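Local structure of glucosamine-6-phosphate deaminase (Thermotoga maritima, 1J5X) at residues Thr262-Gln267 with Leu286-Leu291; Phe197-Lys202 with Asp298-Asn303. The protein belongs to the SIS-domain proteins, alpha/beta folds in which parallel beta-sheets are flanked by helices. One frame throughout, in Å; residues are numbered along the deposited sequence.

Contact 1 (Thr262-Gln267 with Leu286-Leu291)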
loop_
_atom_site.group_PDB
_atom_site.type_symbol
_atom_site.label_atom_id
_atom_site.label_comp_id
_atom_site.label_asym_id
_atom_site.label_seq_id
_atom_site.Cartn_x
_atom_site.Cartn_y
_atom_site.Cartn_z
ATOM N N THR A 262 -1.629 19.935 -11.851
ATOM C CA THR A 262 -2.147 18.656 -11.356
ATOM C C THR A 262 -1.330 17.543 -12.005
ATOM O O THR A 262 -1.135 17.562 -13.215
ATOM C CB THR A 262 -3.601 18.448 -11.745
ATOM O OG1 THR A 262 -4.404 19.463 -11.129
ATOM C CG2 THR A 262 -4.075 17.064 -11.284
ATOM N N LEU A 263 -0.864 16.601 -11.201
ATOM C CA LEU A 263 -0.079 15.450 -11.675
ATOM C C LEU A 263 -0.903 14.191 -11.333
ATOM O O LEU A 263 -1.241 13.987 -10.172
ATOM C CB LEU A 263 1.272 15.375 -10.945
ATOM C CG LEU A 263 2.206 14.164 -11.212
ATOM C CD1 LEU A 263 2.551 14.109 -12.689
ATOM C CD2 LEU A 263 3.459 14.243 -10.389
ATOM N N VAL A 264 -1.190 13.358 -12.345
ATOM C CA VAL A 264 -1.988 12.148 -12.124
ATOM C C VAL A 264 -1.135 10.892 -12.329
ATOM O O VAL A 264 -0.435 10.798 -13.335
ATOM C CB VAL A 264 -3.169 12.108 -13.128
ATOM C CG1 VAL A 264 -4.054 10.836 -12.875
ATOM C CG2 VAL A 264 -3.998 13.387 -13.026
ATOM N N PHE A 265 -1.166 9.932 -11.393
ATOM C CA PHE A 265 -0.451 8.665 -11.580
ATOM C C PHE A 265 -1.595 7.683 -11.672
ATOM O O PHE A 265 -2.392 7.541 -10.733
ATOM C CB PHE A 265 0.395 8.287 -10.394
ATOM C CG PHE A 265 1.824 8.748 -10.489
ATOM C CD1 PHE A 265 2.140 9.960 -11.117
ATOM C CD2 PHE A 265 2.834 8.036 -9.874
ATOM C CE1 PHE A 265 3.494 10.439 -11.116
ATOM C CE2 PHE A 265 4.198 8.529 -9.877
ATOM C CZ PHE A 265 4.476 9.734 -10.511
HETATM N N MSE A 266 -1.709 7.048 -12.826
HETATM C CA MSE A 266 -2.780 6.143 -13.100
HETATM C C MSE A 266 -2.255 4.701 -13.139
HETATM O O MSE A 266 -1.329 4.387 -13.913
HETATM C CB MSE A 266 -3.393 6.516 -14.455
HETATM C CG MSE A 266 -4.611 5.661 -14.808
HETATM SE SE MSE A 266 -5.409 6.221 -16.529
HETATM C CE MSE A 266 -4.870 8.055 -16.542
ATOM N N GLN A 267 -2.849 3.833 -12.317
ATOM C CA GLN A 267 -2.444 2.402 -12.267
ATOM C C GLN A 267 -3.230 1.649 -13.327
ATOM O O GLN A 267 -4.451 1.440 -13.191
ATOM C CB GLN A 267 -2.794 1.803 -10.935
ATOM C CG GLN A 267 -2.137 2.521 -9.727
ATOM C CD GLN A 267 -0.618 2.378 -9.645
ATOM O OE1 GLN A 267 -0.033 1.409 -10.139
ATOM N NE2 GLN A 267 0.038 3.345 -8.970
ATOM N N LEU A 286 -7.316 19.214 -19.934
ATOM C CA LEU A 286 -7.744 20.128 -18.894
ATOM C C LEU A 286 -6.530 20.689 -18.202
ATOM O O LEU A 286 -6.661 21.491 -17.274
ATOM C CB LEU A 286 -8.622 19.389 -17.866
ATOM C CG LEU A 286 -9.860 18.734 -18.474
ATOM C CD1 LEU A 286 -10.638 17.974 -17.386
ATOM C CD2 LEU A 286 -10.728 19.790 -19.128
ATOM N N GLY A 287 -5.329 20.259 -18.610
ATOM C CA GLY A 287 -4.146 20.803 -17.991
ATOM C C GLY A 287 -3.289 19.882 -17.154
ATOM O O GLY A 287 -2.197 20.220 -16.747
ATOM N N ALA A 288 -3.770 18.686 -16.883
ATOM C CA ALA A 288 -2.969 17.788 -16.055
ATOM C C ALA A 288 -1.791 17.137 -16.784
ATOM O O ALA A 288 -1.797 17.018 -17.985
ATOM C CB ALA A 288 -3.871 16.633 -15.520
ATOM N N THR A 289 -0.819 16.723 -16.006
ATOM C CA THR A 289 0.303 15.942 -16.504
ATOM C C THR A 289 -0.143 14.514 -16.068
ATOM O O THR A 289 -0.454 14.301 -14.895
ATOM C CB THR A 289 1.568 16.270 -15.741
ATOM O OG1 THR A 289 1.963 17.623 -16.033
ATOM C CG2 THR A 289 2.652 15.328 -16.101
ATOM N N VAL A 290 -0.165 13.560 -16.983
ATOM C CA VAL A 290 -0.582 12.197 -16.616
ATOM C C VAL A 290 0.507 11.212 -16.874
ATOM O O VAL A 290 1.170 11.262 -17.948
ATOM C CB VAL A 290 -1.780 11.772 -17.407
ATOM C CG1 VAL A 290 -2.189 10.319 -16.988
ATOM C CG2 VAL A 290 -2.918 12.806 -17.240
ATOM N N LEU A 291 0.739 10.361 -15.879
ATOM C CA LEU A 291 1.738 9.310 -15.946
ATOM C C LEU A 291 1.034 7.955 -15.720
ATOM O O LEU A 291 0.251 7.795 -14.761
ATOM C CB LEU A 291 2.785 9.549 -14.878
ATOM C CG LEU A 291 4.037 8.691 -14.917
ATOM C CD1 LEU A 291 5.256 9.508 -14.408
ATOM C CD2 LEU A 291 3.795 7.474 -14.025
#

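Contact 2 (Phe197-Lys202 with Asp298-Asn303)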
loop_
_atom_site.group_PDB
_atom_site.type_symbol
_atom_site.label_atom_id
_atom_site.label_comp_id
_atom_site.label_asym_id
_atom_site.label_seq_id
_atom_site.Cartn_x
_atom_site.Cartn_y
_atom_site.Cartn_z
ATOM N N PHE A 197 12.333 -0.152 -10.520
ATOM C CA PHE A 197 12.758 0.963 -9.676
ATOM C C PHE A 197 13.555 1.988 -10.489
ATOM O O PHE A 197 13.253 3.192 -10.488
ATOM C CB PHE A 197 13.579 0.426 -8.511
ATOM C CG PHE A 197 14.156 1.520 -7.621
ATOM C CD1 PHE A 197 15.345 2.180 -7.972
ATOM C CD2 PHE A 197 13.480 1.925 -6.466
ATOM C CE1 PHE A 197 15.851 3.246 -7.176
ATOM C CE2 PHE A 197 13.968 2.975 -5.670
ATOM C CZ PHE A 197 15.147 3.638 -6.018
ATOM N N ASP A 198 14.551 1.506 -11.245
ATOM C CA ASP A 198 15.375 2.406 -12.037
ATOM C C ASP A 198 14.572 3.132 -13.105
ATOM O O ASP A 198 14.794 4.306 -13.334
ATOM C CB ASP A 198 16.588 1.644 -12.659
ATOM C CG ASP A 198 17.522 1.036 -11.597
ATOM O OD1 ASP A 198 17.556 1.507 -10.431
ATOM O OD2 ASP A 198 18.256 0.074 -11.921
ATOM N N ILE A 199 13.634 2.455 -13.773
ATOM C CA ILE A 199 12.818 3.123 -14.768
ATOM C C ILE A 199 11.976 4.199 -14.052
ATOM O O ILE A 199 11.788 5.330 -14.563
ATOM C CB ILE A 199 11.833 2.115 -15.513
ATOM C CG1 ILE A 199 12.658 1.160 -16.421
ATOM C CG2 ILE A 199 10.775 2.902 -16.307
ATOM C CD1 ILE A 199 11.870 -0.040 -17.040
ATOM N N SER A 200 11.423 3.816 -12.909
ATOM C CA SER A 200 10.559 4.731 -12.141
ATOM C C SER A 200 11.357 5.990 -11.790
ATOM O O SER A 200 10.903 7.116 -12.056
ATOM C CB SER A 200 10.062 4.056 -10.844
ATOM O OG SER A 200 9.160 3.003 -11.153
ATOM N N TRP A 201 12.527 5.784 -11.216
ATOM C CA TRP A 201 13.361 6.921 -10.813
ATOM C C TRP A 201 13.634 7.863 -11.948
ATOM O O TRP A 201 13.432 9.089 -11.825
ATOM C CB TRP A 201 14.683 6.447 -10.215
ATOM C CG TRP A 201 15.448 7.591 -9.591
ATOM C CD1 TRP A 201 16.216 8.518 -10.231
ATOM C CD2 TRP A 201 15.382 7.998 -8.225
ATOM N NE1 TRP A 201 16.624 9.492 -9.348
ATOM C CE2 TRP A 201 16.127 9.195 -8.105
ATOM C CE3 TRP A 201 14.757 7.471 -7.082
ATOM C CZ2 TRP A 201 16.264 9.882 -6.871
ATOM C CZ3 TRP A 201 14.896 8.164 -5.850
ATOM C CH2 TRP A 201 15.645 9.352 -5.768
ATOM N N LYS A 202 14.035 7.302 -13.093
ATOM C CA LYS A 202 14.371 8.131 -14.250
ATOM C C LYS A 202 13.190 8.802 -14.920
ATOM O O LYS A 202 13.307 9.942 -15.377
ATOM C CB LYS A 202 15.216 7.326 -15.275
ATOM C CG LYS A 202 14.534 6.077 -15.840
ATOM C CD LYS A 202 13.435 6.375 -16.900
ATOM C CE LYS A 202 13.997 6.979 -18.212
ATOM N NZ LYS A 202 12.934 7.549 -19.121
ATOM N N ASP A 298 3.863 4.666 -19.103
ATOM C CA ASP A 298 5.154 5.295 -18.896
ATOM C C ASP A 298 6.150 4.508 -18.079
ATOM O O ASP A 298 7.362 4.640 -18.266
ATOM C CB ASP A 298 4.934 6.674 -18.244
ATOM C CG ASP A 298 4.016 7.543 -19.058
ATOM O OD1 ASP A 298 2.772 7.518 -18.858
ATOM O OD2 ASP A 298 4.567 8.246 -19.945
ATOM N N ILE A 299 5.663 3.730 -17.117
ATOM C CA ILE A 299 6.518 2.892 -16.284
ATOM C C ILE A 299 5.904 1.482 -16.391
ATOM O O ILE A 299 4.935 1.117 -15.698
ATOM C CB ILE A 299 6.493 3.342 -14.797
ATOM C CG1 ILE A 299 7.015 4.786 -14.640
ATOM C CG2 ILE A 299 7.385 2.448 -13.969
ATOM C CD1 ILE A 299 6.893 5.267 -13.096
ATOM N N PRO A 300 6.485 0.629 -17.248
ATOM C CA PRO A 300 5.974 -0.716 -17.444
ATOM C C PRO A 300 6.114 -1.616 -16.255
ATOM O O PRO A 300 7.136 -1.598 -15.582
ATOM C CB PRO A 300 6.819 -1.262 -18.619
ATOM C CG PRO A 300 7.498 -0.026 -19.178
ATOM C CD PRO A 300 7.762 0.796 -17.943
ATOM N N VAL A 301 5.056 -2.396 -16.029
ATOM C CA VAL A 301 5.019 -3.432 -15.008
ATOM C C VAL A 301 3.728 -4.189 -15.295
ATOM O O VAL A 301 2.792 -3.582 -15.849
ATOM C CB VAL A 301 5.019 -2.864 -13.589
ATOM C CG1 VAL A 301 3.728 -1.992 -13.357
ATOM C CG2 VAL A 301 5.104 -4.033 -12.597
ATOM N N SER A 302 3.663 -5.481 -14.941
ATOM C CA SER A 302 2.455 -6.282 -15.217
ATOM C C SER A 302 1.171 -5.580 -14.774
ATOM O O SER A 302 1.132 -4.998 -13.694
ATOM C CB SER A 302 2.540 -7.617 -14.489
ATOM O OG SER A 302 1.302 -8.315 -14.467
ATOM N N ASN A 303 0.112 -5.714 -15.563
ATOM C CA ASN A 303 -1.172 -5.103 -15.196
ATOM C C ASN A 303 -2.051 -6.085 -14.438
ATOM O O ASN A 303 -3.241 -5.822 -14.161
ATOM C CB ASN A 303 -1.901 -4.563 -16.428
ATOM C CG ASN A 303 -1.126 -3.442 -17.091
ATOM O OD1 ASN A 303 -0.463 -2.655 -16.403
ATOM N ND2 ASN A 303 -1.205 -3.352 -18.418
#

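Contact 1 (Thr262-Gln267 with Leu286-Leu291)
L291 has its CG anti to the backbone N (chi1 -170°), while in F265 CG lies beside the backbone N at a displaced chi1 of -93°; side by side and pointing the same way, the two side chains meet as branch on ring. CD2 of L291 stands 4.0 Å from the centroid of the F265 ring and 3° off its normal, a CH-pi contact squarely over the centre of the face. The other branch, L291 CD1, lies 3.8 Å from F265 CE1, toward the far end of the ring. On the same face of the sheet, L263 CD1 comes to 3.6 Å from the T289 CG2 methyl, the two side chains crossing obliquely. The backbones run parallel in the register L263-T289, V264-V290 and F265-L291. They are the two strands of a beta-alpha-beta unit joined through helix 273-285, and strand 289-293 forms one margin of a four-stranded sheet. T289 N gives to T262 O at 2.9 Å and V264 N to T289 O; L291 N then gives to V264 O at 2.8 Å and M266 N to L291 O. A Schellman motif at G287, which has positive phi, ends helix 273-285 just before the strand. The opposite face carries V264 and V290, and here the selenomethionine M266, bent at chi3, brings its CE methyl to 3.5 Å from V290 CG1. V264 CG2 also reaches A288 CB at 4.1 Å. The hydroxyls have other partners, T262 OG1 bonding to H214 and K259 O, and T289 OG1 to H212.

Contact 2 (Phe197-Lys202 with Asp298-Asn303)
Helix 184-205 meets the loop that follows the edge strand 289-293 of the four-stranded parallel sheet, I199 and S200 packing on I299 and P300. The join is a largely apolar helix-to-loop contact, made by isoleucine methyls, a proline ring carbon and S200. I199 holds CG2 anti to its backbone N, and this one methyl does the touching: it lies 4.1 Å from CG2 of I299 and 4.0 Å from CD of the P300 ring. The two isoleucine side chains pass alongside each other, running opposite ways, whereas I199 and P300 are set at about a right angle. I299 reaches farther with its other branch, its CD1 methyl coming to 3.8 Å from S200 CA, against the helix backbone itself. At the loop's start, D298 points its carboxylate elsewhere: OD1 accepts from E292 N and forms a salt bridge with R280, so the loop is tied back to the sheet and to helix 273-285. Farther on, P300 O is hydrogen-bonded to Y192 OH, one more link to helix 184-205. The buried hydroxyl of S200, beside its own backbone N, is satisfied within its helix by F196 O, one turn back. The same S200 OG lies against the loop, 3.4 Å from I299 CG2 and 3.7 Å from I299 CD1.

In the fold
The centres of contacts 1 and 2 are about 16 Å apart, yet their residues touch where strand 289-293 and the loop after it lie close together. L291 CD2 is 3.9 Å from I299 CD1, so one leucine methyl meets both the F265 ring of contact 1 and the isoleucine of contact 2. D298 OD1 lies 3.6 Å from L291 CA, and its salt-bridge partner R280 also touches V290. Helix 313-326 serves both as well, with P314 against F265 and S200. Along the chain, both segments of contact 1 fall between segments 197-202 and 298-303, and contact 2 places the loop after strand 289-293 against helix 184-205.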